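Side-chain contacts in trigger factor (Thermotoga maritima, PDB 2NSA), which probably keeps newly made proteins in an open conformation as a ribosome-binding chaperone and prolyl isomerase, its C-terminal chaperone domain forming this chain: residues Glu7-Ser12 with Glu31-Lys36; Glu35-Ile40 with Asp95-Val100; Ile52-Ala57 with Glu86-Asp91; Gln69-Tyr74 with Glu78-Glu83. All coordinates share one frame; numbering follows the deposited sequence.

Contact 1 (Glu7-Ser12 with Glu31-Lys36)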
loop_
_atom_site.group_PDB
_atom_site.type_symbol
_atom_site.label_atom_id
_atom_site.label_comp_id
_atom_site.label_asym_id
_atom_site.label_seq_id
_atom_site.Cartn_x
_atom_site.Cartn_y
_atom_site.Cartn_z
ATOM N N GLU A 7 15.352 6.585 -8.584
ATOM C CA GLU A 7 15.572 6.877 -9.995
ATOM C C GLU A 7 15.743 5.609 -10.823
ATOM O O GLU A 7 15.249 5.523 -11.947
ATOM C CB GLU A 7 16.798 7.777 -10.167
ATOM C CG GLU A 7 16.490 9.258 -10.057
ATOM C CD GLU A 7 15.428 9.700 -11.051
ATOM O OE1 GLU A 7 15.460 9.226 -12.210
ATOM O OE2 GLU A 7 14.567 10.527 -10.678
ATOM N N GLN A 8 16.451 4.626 -10.276
ATOM C CA GLN A 8 16.659 3.369 -10.986
ATOM C C GLN A 8 15.331 2.641 -11.120
ATOM O O GLN A 8 15.051 2.019 -12.141
ATOM C CB GLN A 8 17.648 2.481 -10.234
ATOM C CG GLN A 8 19.047 3.054 -10.129
ATOM C CD GLN A 8 19.974 2.164 -9.321
ATOM O OE1 GLN A 8 19.708 1.870 -8.157
ATOM N NE2 GLN A 8 21.069 1.734 -9.938
ATOM N N LEU A 9 14.512 2.728 -10.078
ATOM C CA LEU A 9 13.210 2.076 -10.073
ATOM C C LEU A 9 12.326 2.684 -11.157
ATOM O O LEU A 9 11.750 1.966 -11.972
ATOM C CB LEU A 9 12.555 2.235 -8.695
ATOM C CG LEU A 9 11.292 1.421 -8.387
ATOM C CD1 LEU A 9 11.057 1.382 -6.880
ATOM C CD2 LEU A 9 10.100 2.015 -9.101
ATOM N N LYS A 10 12.232 4.009 -11.169
ATOM C CA LYS A 10 11.417 4.718 -12.153
ATOM C C LYS A 10 11.856 4.417 -13.584
ATOM O O LYS A 10 11.029 4.340 -14.497
ATOM C CB LYS A 10 11.489 6.225 -11.894
ATOM C CG LYS A 10 10.859 6.649 -10.577
ATOM C CD LYS A 10 11.277 8.054 -10.168
ATOM C CE LYS A 10 10.757 9.107 -11.124
ATOM N NZ LYS A 10 11.180 10.470 -10.701
ATOM N N GLU A 11 13.159 4.246 -13.779
ATOM C CA GLU A 11 13.683 3.951 -15.108
ATOM C C GLU A 11 13.207 2.580 -15.587
ATOM O O GLU A 11 12.994 2.374 -16.782
ATOM C CB GLU A 11 15.216 4.000 -15.099
ATOM C CG GLU A 11 15.863 3.591 -16.418
ATOM C CD GLU A 11 17.368 3.806 -16.427
ATOM O OE1 GLU A 11 18.047 3.332 -15.487
ATOM O OE2 GLU A 11 17.873 4.443 -17.378
ATOM N N SER A 12 13.026 1.650 -14.651
ATOM C CA SER A 12 12.582 0.298 -14.991
ATOM C C SER A 12 11.101 0.263 -15.347
ATOM O O SER A 12 10.608 -0.720 -15.905
ATOM C CB SER A 12 12.836 -0.662 -13.822
ATOM O OG SER A 12 11.939 -0.418 -12.750
ATOM N N GLU A 31 0.703 -1.242 -8.956
ATOM C CA GLU A 31 1.057 -2.567 -8.465
ATOM C C GLU A 31 2.561 -2.834 -8.532
ATOM O O GLU A 31 3.173 -3.199 -7.528
ATOM C CB GLU A 31 0.301 -3.635 -9.260
ATOM C CG GLU A 31 0.315 -5.015 -8.631
ATOM C CD GLU A 31 -0.489 -6.028 -9.428
ATOM O OE1 GLU A 31 -1.649 -5.723 -9.781
ATOM O OE2 GLU A 31 0.034 -7.132 -9.697
ATOM N N GLN A 32 3.164 -2.652 -9.704
ATOM C CA GLN A 32 4.596 -2.897 -9.844
ATOM C C GLN A 32 5.409 -1.891 -9.039
ATOM O O GLN A 32 6.466 -2.223 -8.500
ATOM C CB GLN A 32 5.014 -2.849 -11.319
ATOM C CG GLN A 32 6.483 -3.194 -11.548
ATOM C CD GLN A 32 6.811 -3.464 -13.007
ATOM O OE1 GLN A 32 6.597 -2.615 -13.874
ATOM N NE2 GLN A 32 7.337 -4.654 -13.284
ATOM N N LEU A 33 4.916 -0.660 -8.960
ATOM C CA LEU A 33 5.605 0.377 -8.204
ATOM C C LEU A 33 5.660 -0.025 -6.734
ATOM O O LEU A 33 6.722 0.007 -6.110
ATOM C CB LEU A 33 4.876 1.714 -8.356
ATOM C CG LEU A 33 5.467 2.902 -7.595
ATOM C CD1 LEU A 33 6.929 3.085 -7.965
ATOM C CD2 LEU A 33 4.660 4.149 -7.921
ATOM N N LEU A 34 4.513 -0.419 -6.189
ATOM C CA LEU A 34 4.430 -0.834 -4.792
ATOM C C LEU A 34 5.289 -2.058 -4.506
ATOM O O LEU A 34 5.899 -2.171 -3.443
ATOM C CB LEU A 34 2.979 -1.150 -4.413
ATOM C CG LEU A 34 2.019 0.020 -4.221
ATOM C CD1 LEU A 34 0.619 -0.513 -3.963
ATOM C CD2 LEU A 34 2.489 0.889 -3.060
ATOM N N GLU A 35 5.332 -2.980 -5.458
ATOM C CA GLU A 35 6.106 -4.198 -5.292
ATOM C C GLU A 35 7.609 -3.952 -5.227
ATOM O O GLU A 35 8.327 -4.653 -4.513
ATOM C CB GLU A 35 5.795 -5.164 -6.434
ATOM C CG GLU A 35 6.558 -6.471 -6.364
ATOM C CD GLU A 35 6.194 -7.417 -7.491
ATOM O OE1 GLU A 35 6.748 -8.536 -7.528
ATOM O OE2 GLU A 35 5.352 -7.042 -8.339
ATOM N N LYS A 36 8.085 -2.949 -5.955
ATOM C CA LYS A 36 9.513 -2.659 -5.986
ATOM C C LYS A 36 9.995 -1.641 -4.958
ATOM O O LYS A 36 11.171 -1.637 -4.594
ATOM C CB LYS A 36 9.914 -2.195 -7.390
ATOM C CG LYS A 36 9.746 -3.257 -8.465
ATOM C CD LYS A 36 10.591 -4.487 -8.164
ATOM C CE LYS A 36 10.486 -5.517 -9.279
ATOM N NZ LYS A 36 11.303 -6.728 -9.003
#
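Leu-9 points both of its methyls at helix 25-36 and makes every close approach of this contact. CD2 comes up to CD1 of Leu-33 at 3.5 Å, a snug methyl-to-methyl meeting of two side chains that cross at about a right angle. In both leucines CG stands opposite the backbone N (chi1 -169° in Leu-9, 179° in Leu-33), and in Leu-33 this and chi2 (55°) bring CD1 round to the facing helix. Leu-9 CD1 lies against the backbone of Lys-36, 3.7 Å from its C, and is 3.8 Å from Lys-36 CB. The short helix 6-12 thereby packs on the C-terminal turn of helix 25-36 in an all-helical domain, and helix 140-160 joins the buried side through Leu-156 and Leu-160, both touching Leu-33. Toward solvent the contact opens out. Lys-36 contributes its CB, but its chain bends at chi2 and carries the ammonium away, past Phe-3. Ser-12 stays exposed and turns back on its own helix, OG bonding Leu-9 O at a short 2.5 Å. On the side of helix 6-12 turned from Leu-33, Lys-10 NZ and Glu-7 OE2 form a 3.4 Å salt bridge with a weak hydrogen bond.

Contact 2 (Glu35-Ile40 with Asp95-Val100)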
loop_
_atom_site.group_PDB
_atom_site.type_symbol
_atom_site.label_atom_id
_atom_site.label_comp_id
_atom_site.label_asym_id
_atom_site.label_seq_id
_atom_site.Cartn_x
_atom_site.Cartn_y
_atom_site.Cartn_z
ATOM N N GLU A 35 5.332 -2.980 -5.458
ATOM C CA GLU A 35 6.106 -4.198 -5.292
ATOM C C GLU A 35 7.609 -3.952 -5.227
ATOM O O GLU A 35 8.327 -4.653 -4.513
ATOM C CB GLU A 35 5.795 -5.164 -6.434
ATOM C CG GLU A 35 6.558 -6.471 -6.364
ATOM C CD GLU A 35 6.194 -7.417 -7.491
ATOM O OE1 GLU A 35 6.748 -8.536 -7.528
ATOM O OE2 GLU A 35 5.352 -7.042 -8.339
ATOM N N LYS A 36 8.085 -2.949 -5.955
ATOM C CA LYS A 36 9.513 -2.659 -5.986
ATOM C C LYS A 36 9.995 -1.641 -4.958
ATOM O O LYS A 36 11.171 -1.637 -4.594
ATOM C CB LYS A 36 9.914 -2.195 -7.390
ATOM C CG LYS A 36 9.746 -3.257 -8.465
ATOM C CD LYS A 36 10.591 -4.487 -8.164
ATOM C CE LYS A 36 10.486 -5.517 -9.279
ATOM N NZ LYS A 36 11.303 -6.728 -9.003
ATOM N N LEU A 37 9.092 -0.791 -4.482
ATOM C CA LEU A 37 9.461 0.232 -3.507
ATOM C C LEU A 37 10.272 -0.246 -2.296
ATOM O O LEU A 37 11.218 0.418 -1.888
ATOM C CB LEU A 37 8.210 0.988 -3.034
ATOM C CG LEU A 37 7.682 2.063 -3.995
ATOM C CD1 LEU A 37 6.384 2.660 -3.455
ATOM C CD2 LEU A 37 8.738 3.155 -4.163
ATOM N N PRO A 38 9.925 -1.405 -1.709
ATOM C CA PRO A 38 10.681 -1.884 -0.544
ATOM C C PRO A 38 12.186 -2.037 -0.779
ATOM O O PRO A 38 12.976 -1.994 0.163
ATOM C CB PRO A 38 10.026 -3.232 -0.231
ATOM C CG PRO A 38 8.635 -3.064 -0.723
ATOM C CD PRO A 38 8.822 -2.325 -2.031
ATOM N N GLU A 39 12.575 -2.212 -2.036
ATOM C CA GLU A 39 13.980 -2.403 -2.386
ATOM C C GLU A 39 14.902 -1.204 -2.189
ATOM O O GLU A 39 16.117 -1.373 -2.086
ATOM C CB GLU A 39 14.080 -2.879 -3.835
ATOM C CG GLU A 39 13.639 -4.318 -4.040
ATOM C CD GLU A 39 13.590 -4.714 -5.505
ATOM O OE1 GLU A 39 14.407 -4.189 -6.291
ATOM O OE2 GLU A 39 12.740 -5.558 -5.865
ATOM N N ILE A 40 14.339 -0.003 -2.120
ATOM C CA ILE A 40 15.157 1.196 -1.975
ATOM C C ILE A 40 15.266 1.763 -0.567
ATOM O O ILE A 40 15.637 2.926 -0.387
ATOM C CB ILE A 40 14.662 2.309 -2.916
ATOM C CG1 ILE A 40 13.256 2.760 -2.511
ATOM C CG2 ILE A 40 14.650 1.791 -4.349
ATOM C CD1 ILE A 40 12.767 3.982 -3.270
ATOM N N ASP A 95 5.731 1.263 3.612
ATOM C CA ASP A 95 5.078 2.376 4.282
ATOM C C ASP A 95 6.067 3.476 4.663
ATOM O O ASP A 95 5.735 4.657 4.590
ATOM C CB ASP A 95 4.281 1.889 5.495
ATOM C CG ASP A 95 3.057 1.078 5.091
ATOM O OD1 ASP A 95 2.693 1.110 3.896
ATOM O OD2 ASP A 95 2.453 0.416 5.967
ATOM N N ARG A 96 7.281 3.104 5.060
ATOM C CA ARG A 96 8.282 4.111 5.396
ATOM C C ARG A 96 8.638 4.918 4.137
ATOM O O ARG A 96 8.705 6.156 4.178
ATOM C CB ARG A 96 9.543 3.450 5.959
ATOM C CG ARG A 96 10.728 4.406 6.110
ATOM C CD ARG A 96 10.456 5.532 7.089
ATOM N NE ARG A 96 11.671 6.328 7.280
ATOM C CZ ARG A 96 11.711 7.539 7.828
ATOM N NH1 ARG A 96 10.596 8.121 8.253
ATOM N NH2 ARG A 96 12.870 8.173 7.941
ATOM N N VAL A 97 8.861 4.226 3.022
ATOM C CA VAL A 97 9.207 4.901 1.764
ATOM C C VAL A 97 8.103 5.867 1.335
ATOM O O VAL A 97 8.375 7.004 0.928
ATOM C CB VAL A 97 9.451 3.885 0.616
ATOM C CG1 VAL A 97 9.722 4.629 -0.695
ATOM C CG2 VAL A 97 10.623 2.996 0.961
ATOM N N ILE A 98 6.856 5.420 1.437
ATOM C CA ILE A 98 5.718 6.248 1.043
ATOM C C ILE A 98 5.602 7.476 1.933
ATOM O O ILE A 98 5.396 8.602 1.447
ATOM C CB ILE A 98 4.403 5.425 1.080
ATOM C CG1 ILE A 98 4.432 4.398 -0.055
ATOM C CG2 ILE A 98 3.189 6.339 0.937
ATOM C CD1 ILE A 98 3.455 3.261 0.100
ATOM N N GLU A 99 5.756 7.266 3.235
ATOM C CA GLU A 99 5.664 8.372 4.187
ATOM C C GLU A 99 6.766 9.401 3.924
ATOM O O GLU A 99 6.507 10.611 3.905
ATOM C CB GLU A 99 5.747 7.844 5.625
ATOM C CG GLU A 99 5.329 8.873 6.656
ATOM C CD GLU A 99 5.035 8.254 8.013
ATOM O OE1 GLU A 99 3.951 7.641 8.184
ATOM O OE2 GLU A 99 5.893 8.380 8.903
ATOM N N VAL A 100 7.984 8.920 3.695
ATOM C CA VAL A 100 9.105 9.814 3.421
ATOM C C VAL A 100 8.903 10.560 2.107
ATOM O O VAL A 100 9.197 11.753 2.030
ATOM C CB VAL A 100 10.446 9.054 3.369
ATOM C CG1 VAL A 100 11.555 9.977 2.855
ATOM C CG2 VAL A 100 10.811 8.569 4.766
#
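Val-97 sets one methyl, CG1, against two side chains that reach it from different directions. Leu-37 slants across it, with CD2 3.9 Å from Val-97 CG1, whereas Ile-40 meets it at roughly a right angle and touches the same CG1 with CD1 at 4.0 Å. The valine torsion (chi1 176°) turns CG1 away from its own backbone N and leaves CG2 for a second approach, 3.9 Å from the carbonyl O of Leu-37. That oxygen already accepts the backbone N-H of Ile-40, so CG2 adds a van der Waals neighbour beside a satisfied carbonyl. Ile-40 reaches Val-97 by an uncommon route: CG1 lies between its backbone N and carbonyl carbon (chi1 65°), and the extended arm beyond it delivers CD1. The other branch of Leu-37, CD1, faces Ile-98 more loosely, 4.3 Å from its CG1, so the leucine fork spans two successive residues of helix 77-105. The side-chain contacts are apolar and mostly buried. Around them, Leu-156 of helix 140-160 touches Leu-37, Trp-148 and Lys-152 of the same helix touch Ile-98, and Phe-3 lies on Ile-40. Leu-37 begins the 3-10 segment 37-39 and Ile-40 follows it, so the two, three residues apart, face the same valine. The arrangement is that of a 3-10 turn at the end of one helix packing on the side of a long helix within the helical C-terminal domain of trigger factor.

Contact 3 (Ile52-Ala57 with Glu86-Asp91)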
loop_
_atom_site.group_PDB
_atom_site.type_symbol
_atom_site.label_atom_id
_atom_site.label_comp_id
_atom_site.label_asym_id
_atom_site.label_seq_id
_atom_site.Cartn_x
_atom_site.Cartn_y
_atom_site.Cartn_z
ATOM N N ILE A 52 6.526 -11.493 16.204
ATOM C CA ILE A 52 5.308 -11.037 16.867
ATOM C C ILE A 52 4.271 -10.563 15.851
ATOM O O ILE A 52 3.078 -10.862 15.991
ATOM C CB ILE A 52 5.608 -9.891 17.864
ATOM C CG1 ILE A 52 6.499 -10.414 18.998
ATOM C CG2 ILE A 52 4.311 -9.352 18.453
ATOM C CD1 ILE A 52 7.028 -9.323 19.905
ATOM N N LEU A 53 4.715 -9.834 14.829
ATOM C CA LEU A 53 3.791 -9.334 13.813
ATOM C C LEU A 53 3.195 -10.487 13.009
ATOM O O LEU A 53 2.023 -10.452 12.627
ATOM C CB LEU A 53 4.500 -8.342 12.881
ATOM C CG LEU A 53 4.991 -7.089 13.610
ATOM C CD1 LEU A 53 5.607 -6.124 12.612
ATOM C CD2 LEU A 53 3.825 -6.426 14.338
ATOM N N VAL A 54 4.007 -11.509 12.762
ATOM C CA VAL A 54 3.544 -12.678 12.025
ATOM C C VAL A 54 2.443 -13.363 12.846
ATOM O O VAL A 54 1.408 -13.751 12.304
ATOM C CB VAL A 54 4.717 -13.656 11.749
ATOM C CG1 VAL A 54 4.189 -15.000 11.240
ATOM C CG2 VAL A 54 5.658 -13.046 10.719
ATOM N N ASN A 55 2.645 -13.494 14.155
ATOM C CA ASN A 55 1.626 -14.132 14.995
ATOM C C ASN A 55 0.312 -13.377 14.972
ATOM O O ASN A 55 -0.759 -13.977 14.892
ATOM C CB ASN A 55 2.058 -14.226 16.455
ATOM C CG ASN A 55 3.280 -15.064 16.646
ATOM O OD1 ASN A 55 3.476 -16.063 15.954
ATOM N ND2 ASN A 55 4.112 -14.678 17.605
ATOM N N GLU A 56 0.393 -12.056 15.063
ATOM C CA GLU A 56 -0.805 -11.236 15.071
ATOM C C GLU A 56 -1.573 -11.329 13.760
ATOM O O GLU A 56 -2.808 -11.325 13.759
ATOM C CB GLU A 56 -0.422 -9.797 15.415
ATOM C CG GLU A 56 0.326 -9.736 16.746
ATOM C CD GLU A 56 0.784 -8.342 17.129
ATOM O OE1 GLU A 56 1.344 -7.637 16.265
ATOM O OE2 GLU A 56 0.596 -7.962 18.305
ATOM N N ALA A 57 -0.846 -11.445 12.649
ATOM C CA ALA A 57 -1.467 -11.567 11.330
ATOM C C ALA A 57 -2.181 -12.912 11.244
ATOM O O ALA A 57 -3.289 -13.011 10.711
ATOM C CB ALA A 57 -0.412 -11.471 10.238
ATOM N N GLU A 86 8.463 -12.068 5.505
ATOM C CA GLU A 86 9.069 -11.248 4.465
ATOM C C GLU A 86 8.060 -10.243 3.915
ATOM O O GLU A 86 8.419 -9.104 3.605
ATOM C CB GLU A 86 9.622 -12.130 3.340
ATOM C CG GLU A 86 11.096 -11.863 3.021
ATOM C CD GLU A 86 12.009 -12.000 4.242
ATOM O OE1 GLU A 86 12.010 -13.073 4.884
ATOM O OE2 GLU A 86 12.732 -11.033 4.558
ATOM N N ARG A 87 6.800 -10.658 3.801
ATOM C CA ARG A 87 5.748 -9.770 3.304
ATOM C C ARG A 87 5.537 -8.620 4.280
ATOM O O ARG A 87 5.357 -7.470 3.874
ATOM C CB ARG A 87 4.431 -10.531 3.126
ATOM C CG ARG A 87 4.452 -11.544 1.988
ATOM C CD ARG A 87 3.048 -12.038 1.669
ATOM N NE ARG A 87 3.022 -12.946 0.522
ATOM C CZ ARG A 87 1.907 -13.366 -0.071
ATOM N NH1 ARG A 87 0.725 -12.960 0.373
ATOM N NH2 ARG A 87 1.973 -14.187 -1.111
ATOM N N ILE A 88 5.557 -8.939 5.571
ATOM C CA ILE A 88 5.370 -7.920 6.597
ATOM C C ILE A 88 6.536 -6.946 6.601
ATOM O O ILE A 88 6.334 -5.732 6.716
ATOM C CB ILE A 88 5.206 -8.551 7.993
ATOM C CG1 ILE A 88 3.830 -9.226 8.072
ATOM C CG2 ILE A 88 5.332 -7.491 9.087
ATOM C CD1 ILE A 88 3.607 -10.048 9.324
ATOM N N LEU A 89 7.755 -7.468 6.479
ATOM C CA LEU A 89 8.917 -6.590 6.449
ATOM C C LEU A 89 8.808 -5.687 5.228
ATOM O O LEU A 89 9.119 -4.494 5.298
ATOM C CB LEU A 89 10.217 -7.401 6.387
ATOM C CG LEU A 89 11.524 -6.613 6.266
ATOM C CD1 LEU A 89 11.651 -5.594 7.383
ATOM C CD2 LEU A 89 12.684 -7.599 6.301
ATOM N N ASP A 90 8.369 -6.249 4.105
ATOM C CA ASP A 90 8.231 -5.433 2.900
ATOM C C ASP A 90 7.177 -4.341 3.098
ATOM O O ASP A 90 7.349 -3.229 2.600
ATOM C CB ASP A 90 7.881 -6.294 1.683
ATOM C CG ASP A 90 9.103 -6.964 1.070
ATOM O OD1 ASP A 90 10.240 -6.515 1.337
ATOM O OD2 ASP A 90 8.927 -7.934 0.304
ATOM N N ASP A 91 6.098 -4.644 3.823
ATOM C CA ASP A 91 5.056 -3.644 4.065
ATOM C C ASP A 91 5.618 -2.508 4.919
ATOM O O ASP A 91 5.328 -1.330 4.681
ATOM C CB ASP A 91 3.840 -4.223 4.806
ATOM C CG ASP A 91 3.029 -5.196 3.968
ATOM O OD1 ASP A 91 3.075 -5.118 2.725
ATOM O OD2 ASP A 91 2.319 -6.032 4.571
#
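The peptide group joining Leu-53 to Val-54 is the flat surface that matters here: the CD1 methyl of Ile-88 sits over one of its faces, offset from the carbonyl carbon toward Leu-53 O and Val-54 N, and 3.7 Å from Leu-53 C. Around this plane the side chains of helix 47-64 close on Ile-88 from several directions. Leu-53 CD1 approaches the other branch of the isoleucine, CG2, at 3.8 Å, and Val-54 CG2 comes within 3.9 Å of CD1. Ala-57, one turn on from Leu-53, adds a looser touch, its CB 4.4 Å from Ile-88 CD1. With CG1 set opposite its carbonyl carbon (chi1 -72°) and the arm extended beyond, Ile-88 carries CD1 against Leu-53, Val-54 and Ala-57, while CG2 remains for Leu-53 alone. The side-chain packing is apolar and the contact only partly buried. The two helical segments run at 106° to each other, with their axes 10.1 Å apart at the closest, so one isoleucine bridges most of the gap. Along helix 77-105 the packing continues on both sides of Ile-88: Arg-81, Leu-84 and Lys-85 meet Val-54 or Ala-57 from earlier turns, and Ile-92 meets Leu-53 from the next.

Contact 4 (Gln69-Tyr74 with Glu78-Glu83)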
loop_
_atom_site.group_PDB
_atom_site.type_symbol
_atom_site.label_atom_id
_atom_site.label_comp_id
_atom_site.label_asym_id
_atom_site.label_seq_id
_atom_site.Cartn_x
_atom_site.Cartn_y
_atom_site.Cartn_z
ATOM N N GLN A 69 -7.276 -22.497 5.266
ATOM C CA GLN A 69 -7.327 -22.536 3.808
ATOM C C GLN A 69 -6.019 -22.008 3.228
ATOM O O GLN A 69 -5.478 -22.564 2.271
ATOM C CB GLN A 69 -8.498 -21.693 3.300
ATOM C CG GLN A 69 -9.863 -22.313 3.559
ATOM C CD GLN A 69 -10.999 -21.330 3.351
ATOM O OE1 GLN A 69 -11.153 -20.374 4.112
ATOM N NE2 GLN A 69 -11.799 -21.557 2.314
ATOM N N ILE A 70 -5.505 -20.938 3.830
ATOM C CA ILE A 70 -4.269 -20.325 3.377
ATOM C C ILE A 70 -3.023 -21.141 3.720
ATOM O O ILE A 70 -2.205 -21.428 2.846
ATOM C CB ILE A 70 -4.108 -18.906 3.971
ATOM C CG1 ILE A 70 -5.264 -18.017 3.507
ATOM C CG2 ILE A 70 -2.771 -18.302 3.539
ATOM C CD1 ILE A 70 -5.265 -16.632 4.123
ATOM N N VAL A 71 -2.869 -21.519 4.983
ATOM C CA VAL A 71 -1.680 -22.274 5.362
ATOM C C VAL A 71 -1.622 -23.628 4.665
ATOM O O VAL A 71 -0.538 -24.128 4.363
ATOM C CB VAL A 71 -1.592 -22.468 6.894
ATOM C CG1 VAL A 71 -2.591 -23.530 7.362
ATOM C CG2 VAL A 71 -0.167 -22.845 7.272
ATOM N N SER A 72 -2.788 -24.206 4.393
ATOM C CA SER A 72 -2.861 -25.502 3.719
ATOM C C SER A 72 -2.241 -25.476 2.322
ATOM O O SER A 72 -1.763 -26.503 1.833
ATOM C CB SER A 72 -4.317 -25.965 3.610
ATOM O OG SER A 72 -4.846 -26.268 4.887
ATOM N N SER A 73 -2.247 -24.310 1.683
ATOM C CA SER A 73 -1.690 -24.182 0.342
ATOM C C SER A 73 -0.165 -24.202 0.370
ATOM O O SER A 73 0.483 -24.347 -0.667
ATOM C CB SER A 73 -2.181 -22.893 -0.330
ATOM O OG SER A 73 -1.591 -21.741 0.243
ATOM N N TYR A 74 0.405 -24.057 1.562
ATOM C CA TYR A 74 1.852 -24.075 1.715
ATOM C C TYR A 74 2.310 -25.457 2.160
ATOM O O TYR A 74 1.514 -26.249 2.658
ATOM C CB TYR A 74 2.296 -23.025 2.738
ATOM C CG TYR A 74 2.131 -21.602 2.257
ATOM C CD1 TYR A 74 0.869 -21.025 2.144
ATOM C CD2 TYR A 74 3.241 -20.838 1.901
ATOM C CE1 TYR A 74 0.713 -19.719 1.685
ATOM C CE2 TYR A 74 3.097 -19.533 1.441
ATOM C CZ TYR A 74 1.832 -18.983 1.336
ATOM O OH TYR A 74 1.683 -17.693 0.879
ATOM N N GLU A 78 5.550 -23.543 8.910
ATOM C CA GLU A 78 6.848 -22.888 9.031
ATOM C C GLU A 78 7.141 -22.093 7.765
ATOM O O GLU A 78 7.605 -20.949 7.829
ATOM C CB GLU A 78 7.949 -23.929 9.262
ATOM C CG GLU A 78 9.308 -23.336 9.597
ATOM C CD GLU A 78 10.365 -24.402 9.816
ATOM O OE1 GLU A 78 10.195 -25.232 10.736
ATOM O OE2 GLU A 78 11.367 -24.411 9.070
ATOM N N LYS A 79 6.864 -22.697 6.615
ATOM C CA LYS A 79 7.099 -22.034 5.335
ATOM C C LYS A 79 6.209 -20.805 5.211
ATOM O O LYS A 79 6.652 -19.747 4.757
ATOM C CB LYS A 79 6.805 -22.990 4.179
ATOM C CG LYS A 79 7.641 -24.262 4.157
ATOM C CD LYS A 79 9.063 -24.046 3.646
ATOM C CE LYS A 79 10.007 -23.561 4.732
ATOM N NZ LYS A 79 11.419 -23.559 4.254
ATOM N N PHE A 80 4.948 -20.956 5.613
ATOM C CA PHE A 80 3.993 -19.855 5.548
ATOM C C PHE A 80 4.447 -18.697 6.433
ATOM O O PHE A 80 4.378 -17.534 6.030
ATOM C CB PHE A 80 2.600 -20.316 5.977
ATOM C CG PHE A 80 1.591 -19.203 6.024
ATOM C CD1 PHE A 80 1.302 -18.462 4.879
ATOM C CD2 PHE A 80 0.949 -18.875 7.211
ATOM C CE1 PHE A 80 0.384 -17.405 4.920
ATOM C CE2 PHE A 80 0.029 -17.821 7.261
ATOM C CZ PHE A 80 -0.251 -17.087 6.112
ATOM N N ARG A 81 4.911 -19.011 7.640
ATOM C CA ARG A 81 5.379 -17.961 8.541
ATOM C C ARG A 81 6.572 -17.234 7.926
ATOM O O ARG A 81 6.664 -16.006 8.005
ATOM C CB ARG A 81 5.764 -18.542 9.903
ATOM C CG ARG A 81 4.575 -18.865 10.799
ATOM C CD ARG A 81 5.030 -19.446 12.142
ATOM N NE ARG A 81 3.905 -19.860 12.972
ATOM C CZ ARG A 81 3.197 -19.048 13.754
ATOM N NH1 ARG A 81 3.496 -17.757 13.831
ATOM N NH2 ARG A 81 2.176 -19.529 14.453
ATOM N N GLU A 82 7.472 -17.988 7.298
ATOM C CA GLU A 82 8.649 -17.388 6.665
ATOM C C GLU A 82 8.225 -16.413 5.568
ATOM O O GLU A 82 8.786 -15.317 5.446
ATOM C CB GLU A 82 9.560 -18.476 6.070
ATOM C CG GLU A 82 10.448 -19.201 7.091
ATOM C CD GLU A 82 11.004 -20.531 6.579
ATOM O OE1 GLU A 82 11.363 -20.625 5.384
ATOM O OE2 GLU A 82 11.093 -21.487 7.381
ATOM N N GLU A 83 7.244 -16.811 4.765
ATOM C CA GLU A 83 6.766 -15.948 3.689
ATOM C C GLU A 83 6.076 -14.712 4.241
ATOM O O GLU A 83 6.304 -13.593 3.773
ATOM C CB GLU A 83 5.788 -16.689 2.777
ATOM C CG GLU A 83 5.163 -15.769 1.738
ATOM C CD GLU A 83 4.563 -16.512 0.571
ATOM O OE1 GLU A 83 5.229 -17.428 0.040
ATOM O OE2 GLU A 83 3.431 -16.168 0.173
#
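Tyr-74 and Phe-80 turn their rings together through different first torsions: Tyr-74 holds CG opposite its carbonyl carbon (chi1 -70°), Phe-80 opposite its backbone N (chi1 176°). The result is an edge-to-face pair, the edge of Phe-80 directed at the face of Tyr-74, with ring centroids 5.0 Å apart and planes inclined at 62°. Phe-80 CD1 lies over the rim of the tyrosine ring, 3.5 Å from Tyr-74 CE1. The same face also receives Phe-80 CB in a CH-pi contact, 4.2 Å from the Tyr-74 centroid. Helix 67-72 supplies two aliphatic neighbours for the phenylalanine: Ile-70 CG2 comes within 3.6 Å of Phe-80 CE1, and Val-71 CG2 lies 4.0 Å from Phe-80 CB. Glu-83, its chain extended, brings its carboxylate to the edge of the tyrosine ring, the two planes steeply inclined. Tyr-74 OH donates to Glu-83 OE2; the modelled 2.4 Å between them is very short, and the exact length is doubtful. Arg-87 pairs with the same OE2, so a charge and a hydroxyl share that oxygen. Before the tyrosine, Ile-70 O accepts both the N-H and the OG of Ser-73, while Lys-79 N bonds to Ser-76 OG early in the next helix. Leu-61 of helix 47-64 touches both Ile-70 and Phe-80. The arrangement is a short connection between two consecutive helices of the helical C-terminal domain, with aromatic and aliphatic side chains packing helix 67-72 on the start of helix 77-105.

Helix 77-105 ties contacts 2, 3 and 4 together, while contact 1 joins the group through helix 25-36, sharing Glu-35 and Lys-36 with contact 2. Contacts 1 and 2 have centres about 10 Å apart and touch where Leu-9 CD1 meets Leu-37 N at 3.8 Å. Contact 3 is nested in the chain loop closed by contact 2, and contact 4 in that closed by contact 3. Pro-38 CG packs on Asp-90 O at 3.6 Å between contacts 2 and 3; Asn-55 OD1 and Arg-81 NH1, 2.7 Å apart, probably hydrogen-bond between contacts 3 and 4. Contacts 1 and 4 lie about 27 Å apart, centre to centre. The prolyl isomerase domain is absent from this chain.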